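Local coordinates for 4-hydroxybutyrate CoA-transferase (Porphyromonas gingivalis, PDB 3EH7), which probably transfers coenzyme A between acyl-CoA thioesters and small carboxylates such as acetate or 4-hydroxybutyrate, at residues Val44-Leu47 with Val48-Asp52; Tyr281-Ile284 with Asp285-Asp289; Arg422-Leu425 with Thr426-Arg430. All blocks are in the same frame, centred on the assembly; numbering follows the deposited sequence.

Contact 1: Val44-Leu47 with Val48-Asp52; sequences VDAL and VQQAD
Val48 sits one turn beyond Val44 in the last part of helix 41-49, and the contact is the closing turn of that alpha helix in the N-terminal acetyl-CoA hydrolase/transferase region. Three successive i to i+4 backbone bonds carry it. Val48 N gives its hydrogen to Val44 O at 3.1 Å in a bond close to straight, 163° at the hydrogen; Gln49 N follows to Asp45 O, and Gln50 N to Ala46 O at 3.1 Å.

Each methyl of Val48 rests against one carbonyl oxygen of the preceding turn. With chi1 at -41°, CG1 lies opposite the carbonyl carbon and comes to 3.3 Å from Val44 O, while CG2, held between the backbone N and the carbonyl carbon, lies equally near Asp45 O. Val48 CG1 also looks back along the helix at Val44 CG1, 4.4 Å away, a loose apolar contact on an outer side of the helix.

Leu47 lies on the inner side, where its side chain packs on Val22 of helix 18-22, on Ile25 and on Phe54, and Ala46 adds to the same seam by touching Ala18 and Val22, so this side of the turn is pressed against the neighbouring helix. Further on, Ala51 N makes only a weak bond to Val48 O. Gln50 bends at chi2 and runs back toward helix 18-22, where it touches Val22 and its amide nitrogen, NE2, is hydrogen-bonded to Glu19 OE2.

Contact 2: Tyr281-Ile284 with Asp285-Asp289; sequences YHFI and DKNPD
The C-terminal end of helix 278-284 runs here into a type II beta turn, Ile284 to Asn287, which leads the chain toward strand 290-292. Asn287 N closes the turn on Ile284 O at 3.1 Å. Two residues earlier Asp285 N bonds to His282 O at 3.2 Å, with only a weak second link to Tyr281 O.

Asn287 also reaches back with its side chain. Its CG is anti to the backbone N (chi1 -178°), which carries the amide back to the last helical turn, where ND2 donates to Phe283 O at 3.0 Å. That oxygen lies nearly in the amide plane. The same ND2 stands over one face of the Phe283 ring, 3.6 Å from CZ and offset toward the rim, with ring and amide planes 75° apart. The other end of the amide is used as well: Asn287 OD1 accepts from Asp289 N at 2.9 Å, so both ends of the group are bonded and its rotation is fixed.

A water lies 2.7 Å from Ile284 O and within hydrogen-bonding distance of Asn287 O, between the two ends of the turn. Phe283 further packs on Val249 and Val252 of helix 246-253 and on Met269 of strand 269-271, and Asp285 OD1 accepts from Tyr165 N, tying the turn to a neighbouring loop.

The bond from Asp289 N to Asn287 OD1 makes an Asx turn that shares Asn287 with the beta turn, and the two together form the link by which helix 278-284 passes into a parallel strand of the larger sheet.

Contact 3: Arg422-Leu425 with Thr426-Arg430; sequences REEL and TKHLR
The imidazole of His428 meets Glu424 O at its edge, in the plane of the ring, through ND1, while the Glu424 carboxylate runs alongside, only 13° from coplanar with it. The second flat group, the guanidinium of Arg430, has Thr426 CG2 over one face, 3.7 Å above its plane and offset toward the rim.

His428 ND1 donates to Glu424 O at 3.0 Å along a nearly straight line, 170° at the hydrogen. The same oxygen receives His428 N at 3.2 Å, and the two donors approach from opposite faces of the carbonyl plane. The ring gets there because His428 CG lies opposite its carbonyl carbon (chi1 -75°), directed back toward the preceding turn. Glu424 leads its side chain the same way, and its OE2 comes to 3.6 Å from His428 CE1, while Glu424 CG lies 3.9 Å from that same carbon.

A similar double grip holds Arg422 O: Thr426 N and Thr426 OG1 both donate to it, OG1 at 2.7 Å, again from opposite faces. Backbone bonds from Lys427 N to Glu423 O and from Leu429 N to Leu425 O complete this stretch of helix 419-433. Leu425 and Leu429 face helix 406-414, both touching Ile414, and Arg422 NE is bonded to Ala417 O. On the outer side Lys427 CG passes 3.4 Å from Glu424 O, and Lys427 NZ ends 4.5 Å from Glu423 OE2, too far apart for a salt bridge.

Because His428 ND1 donates to a carbonyl oxygen, that nitrogen must carry a hydrogen, and the neighbouring Glu424 carboxylate would probably make it easier for the ring to take up a second proton.

From the N terminus the chain first meets contact 1, where helix 41-49 ends and turns toward strand 58-60, an outer strand of the six-stranded parallel sheet. Contact 2 follows in the region of the larger mixed sheet, linking helix 278-284 to strand 290-292, and contact 3 lies within the terminal helix 419-433, packed on helix 406-414. Each closes only a turn of its own; they come in series, so none nests in or crosses another. Contacts 1 and 2 are about 15 Å apart at their nearest atoms, whereas contact 3 is remote, its centre about 51 Å from that of contact 2 and about 52 Å from that of contact 1.

Contact 1: Val44-Leu47 with Val48-Asp52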
loop_
_atom_site.group_PDB
_atom_site.type_symbol
_atom_site.label_atom_id
_atom_site.label_comp_id
_atom_site.label_asym_id
_atom_site.label_seq_id
_atom_site.Cartn_x
_atom_site.Cartn_y
_atom_site.Cartn_z
ATOM N N VAL A 44 33.115 11.296 -6.494
ATOM C CA VAL A 44 33.143 9.840 -6.467
ATOM C C VAL A 44 34.539 9.348 -6.812
ATOM O O VAL A 44 35.049 8.447 -6.153
ATOM C CB VAL A 44 32.098 9.192 -7.400
ATOM C CG1 VAL A 44 32.449 7.710 -7.649
ATOM C CG2 VAL A 44 30.727 9.278 -6.790
ATOM N N ASP A 45 35.172 9.947 -7.818
ATOM C CA ASP A 45 36.544 9.566 -8.169
ATOM C C ASP A 45 37.494 9.786 -7.008
ATOM O O ASP A 45 38.342 8.945 -6.726
ATOM C CB ASP A 45 37.068 10.368 -9.355
ATOM C CG ASP A 45 36.462 9.947 -10.665
ATOM O OD1 ASP A 45 35.650 9.003 -10.681
ATOM O OD2 ASP A 45 36.799 10.567 -11.697
ATOM N N ALA A 46 37.367 10.933 -6.349
ATOM C CA ALA A 46 38.163 11.225 -5.162
ATOM C C ALA A 46 37.886 10.216 -4.040
ATOM O O ALA A 46 38.807 9.781 -3.361
ATOM C CB ALA A 46 37.912 12.659 -4.682
ATOM N N LEU A 47 36.627 9.833 -3.854
ATOM C CA LEU A 47 36.276 8.790 -2.879
ATOM C C LEU A 47 37.008 7.468 -3.100
ATOM O O LEU A 47 37.579 6.927 -2.158
ATOM C CB LEU A 47 34.776 8.490 -2.903
ATOM C CG LEU A 47 33.905 9.290 -1.957
ATOM C CD1 LEU A 47 32.480 8.742 -2.039
ATOM C CD2 LEU A 47 34.472 9.216 -0.546
ATOM N N VAL A 48 36.983 6.935 -4.321
ATOM C CA VAL A 48 37.670 5.664 -4.588
ATOM C C VAL A 48 39.193 5.810 -4.409
ATOM O O VAL A 48 39.863 4.847 -4.041
ATOM C CB VAL A 48 37.371 5.061 -5.995
ATOM C CG1 VAL A 48 35.886 5.219 -6.372
ATOM C CG2 VAL A 48 38.310 5.640 -7.064
ATOM N N GLN A 49 39.721 7.010 -4.653
ATOM C CA GLN A 49 41.150 7.277 -4.507
ATOM C C GLN A 49 41.593 7.195 -3.050
ATOM O O GLN A 49 42.652 6.654 -2.747
ATOM C CB GLN A 49 41.491 8.660 -5.072
ATOM C CG GLN A 49 42.924 8.822 -5.498
ATOM C CD GLN A 49 43.337 7.746 -6.486
ATOM O OE1 GLN A 49 42.482 7.141 -7.150
ATOM N NE2 GLN A 49 44.643 7.484 -6.577
ATOM N N GLN A 50 40.772 7.739 -2.156
ATOM C CA GLN A 50 41.003 7.657 -0.710
ATOM C C GLN A 50 40.345 6.422 -0.081
ATOM O O GLN A 50 40.408 6.235 1.134
ATOM C CB GLN A 50 40.493 8.929 -0.001
ATOM C CG GLN A 50 41.543 10.025 0.209
ATOM C CD GLN A 50 41.784 10.891 -1.025
ATOM O OE1 GLN A 50 40.857 11.193 -1.793
ATOM N NE2 GLN A 50 43.030 11.320 -1.204
ATOM N N ALA A 51 39.736 5.573 -0.902
ATOM C CA ALA A 51 39.052 4.365 -0.419
ATOM C C ALA A 51 39.846 3.604 0.649
ATOM O O ALA A 51 39.264 3.037 1.591
ATOM C CB ALA A 51 38.735 3.436 -1.591
ATOM N N ASP A 52 41.170 3.582 0.483
ATOM C CA ASP A 52 42.069 2.965 1.456
ATOM C C ASP A 52 41.706 3.378 2.892
ATOM O O ASP A 52 41.348 2.513 3.701
ATOM C CB ASP A 52 43.560 3.249 1.129
ATOM C CG ASP A 52 43.854 4.733 0.878
ATOM O OD1 ASP A 52 43.202 5.329 -0.011
ATOM O OD2 ASP A 52 44.740 5.300 1.565
#

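Contact 2: Tyr281-Ile284 with Asp285-Asp289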
loop_
_atom_site.group_PDB
_atom_site.type_symbol
_atom_site.label_atom_id
_atom_site.label_comp_id
_atom_site.label_asym_id
_atom_site.label_seq_id
_atom_site.Cartn_x
_atom_site.Cartn_y
_atom_site.Cartn_z
ATOM N N TYR A 281 19.026 16.777 -21.718
ATOM C CA TYR A 281 19.616 17.699 -20.792
ATOM C C TYR A 281 19.646 19.139 -21.333
ATOM O O TYR A 281 19.513 20.070 -20.551
ATOM C CB TYR A 281 21.013 17.228 -20.396
ATOM C CG TYR A 281 21.046 15.821 -19.818
ATOM C CD1 TYR A 281 20.007 15.341 -19.027
ATOM C CD2 TYR A 281 22.120 14.981 -20.062
ATOM C CE1 TYR A 281 20.042 14.042 -18.498
ATOM C CE2 TYR A 281 22.164 13.702 -19.545
ATOM C CZ TYR A 281 21.121 13.237 -18.762
ATOM O OH TYR A 281 21.159 11.973 -18.238
ATOM N N HIS A 282 19.799 19.312 -22.653
ATOM C CA HIS A 282 19.661 20.635 -23.289
ATOM C C HIS A 282 18.192 21.100 -23.308
ATOM O O HIS A 282 17.902 22.231 -22.975
ATOM C CB HIS A 282 20.246 20.639 -24.714
ATOM C CG HIS A 282 20.034 21.928 -25.452
ATOM N ND1 HIS A 282 19.143 22.049 -26.500
ATOM C CD2 HIS A 282 20.575 23.161 -25.276
ATOM C CE1 HIS A 282 19.166 23.290 -26.960
ATOM N NE2 HIS A 282 20.021 23.988 -26.229
ATOM N N PHE A 283 17.271 20.215 -23.670
ATOM C CA PHE A 283 15.851 20.557 -23.705
ATOM C C PHE A 283 15.294 21.052 -22.339
ATOM O O PHE A 283 14.448 21.954 -22.299
ATOM C CB PHE A 283 15.055 19.354 -24.206
ATOM C CG PHE A 283 13.577 19.500 -24.073
ATOM C CD1 PHE A 283 12.855 20.184 -25.023
ATOM C CD2 PHE A 283 12.907 18.933 -22.993
ATOM C CE1 PHE A 283 11.495 20.326 -24.912
ATOM C CE2 PHE A 283 11.529 19.065 -22.867
ATOM C CZ PHE A 283 10.823 19.766 -23.853
ATOM N N ILE A 284 15.774 20.480 -21.234
ATOM C CA ILE A 284 15.250 20.833 -19.914
ATOM C C ILE A 284 15.924 22.070 -19.316
ATOM O O ILE A 284 15.401 22.648 -18.374
ATOM C CB ILE A 284 15.378 19.661 -18.890
ATOM C CG1 ILE A 284 16.862 19.430 -18.522
ATOM C CG2 ILE A 284 14.660 18.417 -19.434
ATOM C CD1 ILE A 284 17.142 18.206 -17.674
ATOM N N ASP A 285 17.082 22.454 -19.852
ATOM C CA ASP A 285 17.888 23.511 -19.257
ATOM C C ASP A 285 17.132 24.836 -19.322
ATOM O O ASP A 285 16.761 25.284 -20.400
ATOM C CB ASP A 285 19.236 23.616 -19.977
ATOM C CG ASP A 285 20.193 24.576 -19.308
ATOM O OD1 ASP A 285 20.052 24.857 -18.115
ATOM O OD2 ASP A 285 21.108 25.060 -19.976
ATOM N N LYS A 286 16.855 25.424 -18.161
ATOM C CA LYS A 286 16.103 26.684 -18.097
ATOM C C LYS A 286 14.745 26.605 -18.802
ATOM O O LYS A 286 14.227 27.614 -19.276
ATOM C CB LYS A 286 16.934 27.836 -18.672
ATOM C CG LYS A 286 18.221 28.098 -17.914
ATOM C CD LYS A 286 19.148 29.055 -18.679
ATOM C CE LYS A 286 20.010 29.910 -17.723
ATOM N NZ LYS A 286 20.439 29.145 -16.491
ATOM N N ASN A 287 14.148 25.417 -18.833
ATOM C CA ASN A 287 12.848 25.231 -19.478
ATOM C C ASN A 287 11.762 25.228 -18.416
ATOM O O ASN A 287 11.627 24.254 -17.651
ATOM C CB ASN A 287 12.850 23.929 -20.273
ATOM C CG ASN A 287 11.556 23.679 -21.007
ATOM O OD1 ASN A 287 10.553 24.318 -20.743
ATOM N ND2 ASN A 287 11.579 22.721 -21.945
ATOM N N PRO A 288 10.961 26.309 -18.351
ATOM C CA PRO A 288 9.997 26.368 -17.249
ATOM C C PRO A 288 8.828 25.391 -17.370
ATOM O O PRO A 288 8.053 25.279 -16.437
ATOM C CB PRO A 288 9.487 27.819 -17.288
ATOM C CG PRO A 288 9.762 28.303 -18.649
ATOM C CD PRO A 288 10.899 27.496 -19.219
ATOM N N ASP A 289 8.676 24.716 -18.505
ATOM C CA ASP A 289 7.641 23.707 -18.628
ATOM C C ASP A 289 8.048 22.383 -17.978
ATOM O O ASP A 289 7.243 21.471 -17.942
ATOM C CB ASP A 289 7.302 23.456 -20.099
ATOM C CG ASP A 289 6.704 24.683 -20.776
ATOM O OD1 ASP A 289 6.140 25.525 -20.061
ATOM O OD2 ASP A 289 6.819 24.807 -22.006
HETATM O O HOH W 1 13.836 23.102 -16.238
#

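Contact 3: Arg422-Leu425 with Thr426-Arg430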
loop_
_atom_site.group_PDB
_atom_site.type_symbol
_atom_site.label_atom_id
_atom_site.label_comp_id
_atom_site.label_asym_id
_atom_site.label_seq_id
_atom_site.Cartn_x
_atom_site.Cartn_y
_atom_site.Cartn_z
ATOM N N ARG A 422 2.570 -22.532 -20.477
ATOM C CA ARG A 422 1.152 -22.591 -20.159
ATOM C C ARG A 422 0.704 -23.936 -19.610
ATOM O O ARG A 422 -0.187 -23.993 -18.776
ATOM C CB ARG A 422 0.322 -22.223 -21.381
ATOM C CG ARG A 422 0.496 -20.750 -21.799
ATOM C CD ARG A 422 -0.482 -20.302 -22.872
ATOM N NE ARG A 422 -0.119 -18.977 -23.353
ATOM C CZ ARG A 422 -0.414 -18.484 -24.548
ATOM N NH1 ARG A 422 -1.129 -19.189 -25.412
ATOM N NH2 ARG A 422 0.018 -17.286 -24.896
ATOM N N GLU A 423 1.321 -25.017 -20.086
ATOM C CA GLU A 423 0.944 -26.341 -19.665
ATOM C C GLU A 423 1.267 -26.570 -18.199
ATOM O O GLU A 423 0.421 -27.048 -17.453
ATOM C CB GLU A 423 1.645 -27.401 -20.519
ATOM C CG GLU A 423 1.020 -28.751 -20.404
ATOM C CD GLU A 423 1.654 -29.785 -21.340
ATOM O OE1 GLU A 423 1.941 -29.450 -22.516
ATOM O OE2 GLU A 423 1.848 -30.940 -20.900
ATOM N N GLU A 424 2.491 -26.246 -17.805
ATOM C CA GLU A 424 2.907 -26.396 -16.423
ATOM C C GLU A 424 2.161 -25.418 -15.498
ATOM O O GLU A 424 1.802 -25.773 -14.382
ATOM C CB GLU A 424 4.414 -26.201 -16.297
ATOM C CG GLU A 424 4.871 -26.195 -14.843
ATOM C CD GLU A 424 6.220 -26.860 -14.586
ATOM O OE1 GLU A 424 7.051 -27.004 -15.527
ATOM O OE2 GLU A 424 6.438 -27.225 -13.406
ATOM N N LEU A 425 1.914 -24.193 -15.957
ATOM C CA LEU A 425 1.111 -23.260 -15.161
ATOM C C LEU A 425 -0.308 -23.812 -14.938
ATOM O O LEU A 425 -0.848 -23.747 -13.826
ATOM C CB LEU A 425 1.048 -21.875 -15.807
ATOM C CG LEU A 425 2.322 -21.033 -15.754
ATOM C CD1 LEU A 425 2.161 -19.874 -16.733
ATOM C CD2 LEU A 425 2.649 -20.510 -14.303
ATOM N N THR A 426 -0.895 -24.369 -15.995
ATOM C CA THR A 426 -2.236 -24.929 -15.915
ATOM C C THR A 426 -2.313 -26.100 -14.939
ATOM O O THR A 426 -3.334 -26.313 -14.270
ATOM C CB THR A 426 -2.726 -25.351 -17.303
ATOM O OG1 THR A 426 -2.826 -24.183 -18.117
ATOM C CG2 THR A 426 -4.102 -26.030 -17.232
ATOM N N LYS A 427 -1.237 -26.870 -14.836
ATOM C CA LYS A 427 -1.305 -27.987 -13.915
ATOM C C LYS A 427 -1.229 -27.504 -12.469
ATOM O O LYS A 427 -1.966 -28.007 -11.639
ATOM C CB LYS A 427 -0.338 -29.108 -14.286
ATOM C CG LYS A 427 1.066 -29.050 -13.767
ATOM C CD LYS A 427 1.792 -30.327 -14.232
ATOM C CE LYS A 427 2.241 -30.253 -15.709
ATOM N NZ LYS A 427 2.051 -31.570 -16.450
ATOM N N HIS A 428 -0.431 -26.480 -12.177
ATOM C CA HIS A 428 -0.505 -25.836 -10.861
ATOM C C HIS A 428 -1.903 -25.263 -10.606
ATOM O O HIS A 428 -2.445 -25.418 -9.532
ATOM C CB HIS A 428 0.572 -24.765 -10.697
ATOM C CG HIS A 428 1.942 -25.334 -10.480
ATOM N ND1 HIS A 428 2.761 -25.725 -11.525
ATOM C CD2 HIS A 428 2.628 -25.611 -9.342
ATOM C CE1 HIS A 428 3.898 -26.197 -11.044
ATOM N NE2 HIS A 428 3.845 -26.139 -9.722
ATOM N N LEU A 429 -2.495 -24.620 -11.599
ATOM C CA LEU A 429 -3.875 -24.166 -11.488
ATOM C C LEU A 429 -4.760 -25.331 -11.052
ATOM O O LEU A 429 -5.554 -25.189 -10.131
ATOM C CB LEU A 429 -4.358 -23.588 -12.827
ATOM C CG LEU A 429 -5.844 -23.292 -13.069
ATOM C CD1 LEU A 429 -6.281 -22.043 -12.363
ATOM C CD2 LEU A 429 -6.123 -23.154 -14.555
ATOM N N ARG A 430 -4.594 -26.485 -11.697
ATOM C CA ARG A 430 -5.471 -27.638 -11.451
ATOM C C ARG A 430 -5.258 -28.279 -10.088
ATOM O O ARG A 430 -6.207 -28.636 -9.420
ATOM C CB ARG A 430 -5.321 -28.692 -12.546
ATOM C CG ARG A 430 -6.663 -29.185 -12.993
ATOM C CD ARG A 430 -7.329 -28.165 -13.935
ATOM N NE ARG A 430 -7.035 -28.484 -15.330
ATOM C CZ ARG A 430 -7.424 -27.772 -16.387
ATOM N NH1 ARG A 430 -7.086 -28.196 -17.609
ATOM N NH2 ARG A 430 -8.138 -26.652 -16.239
#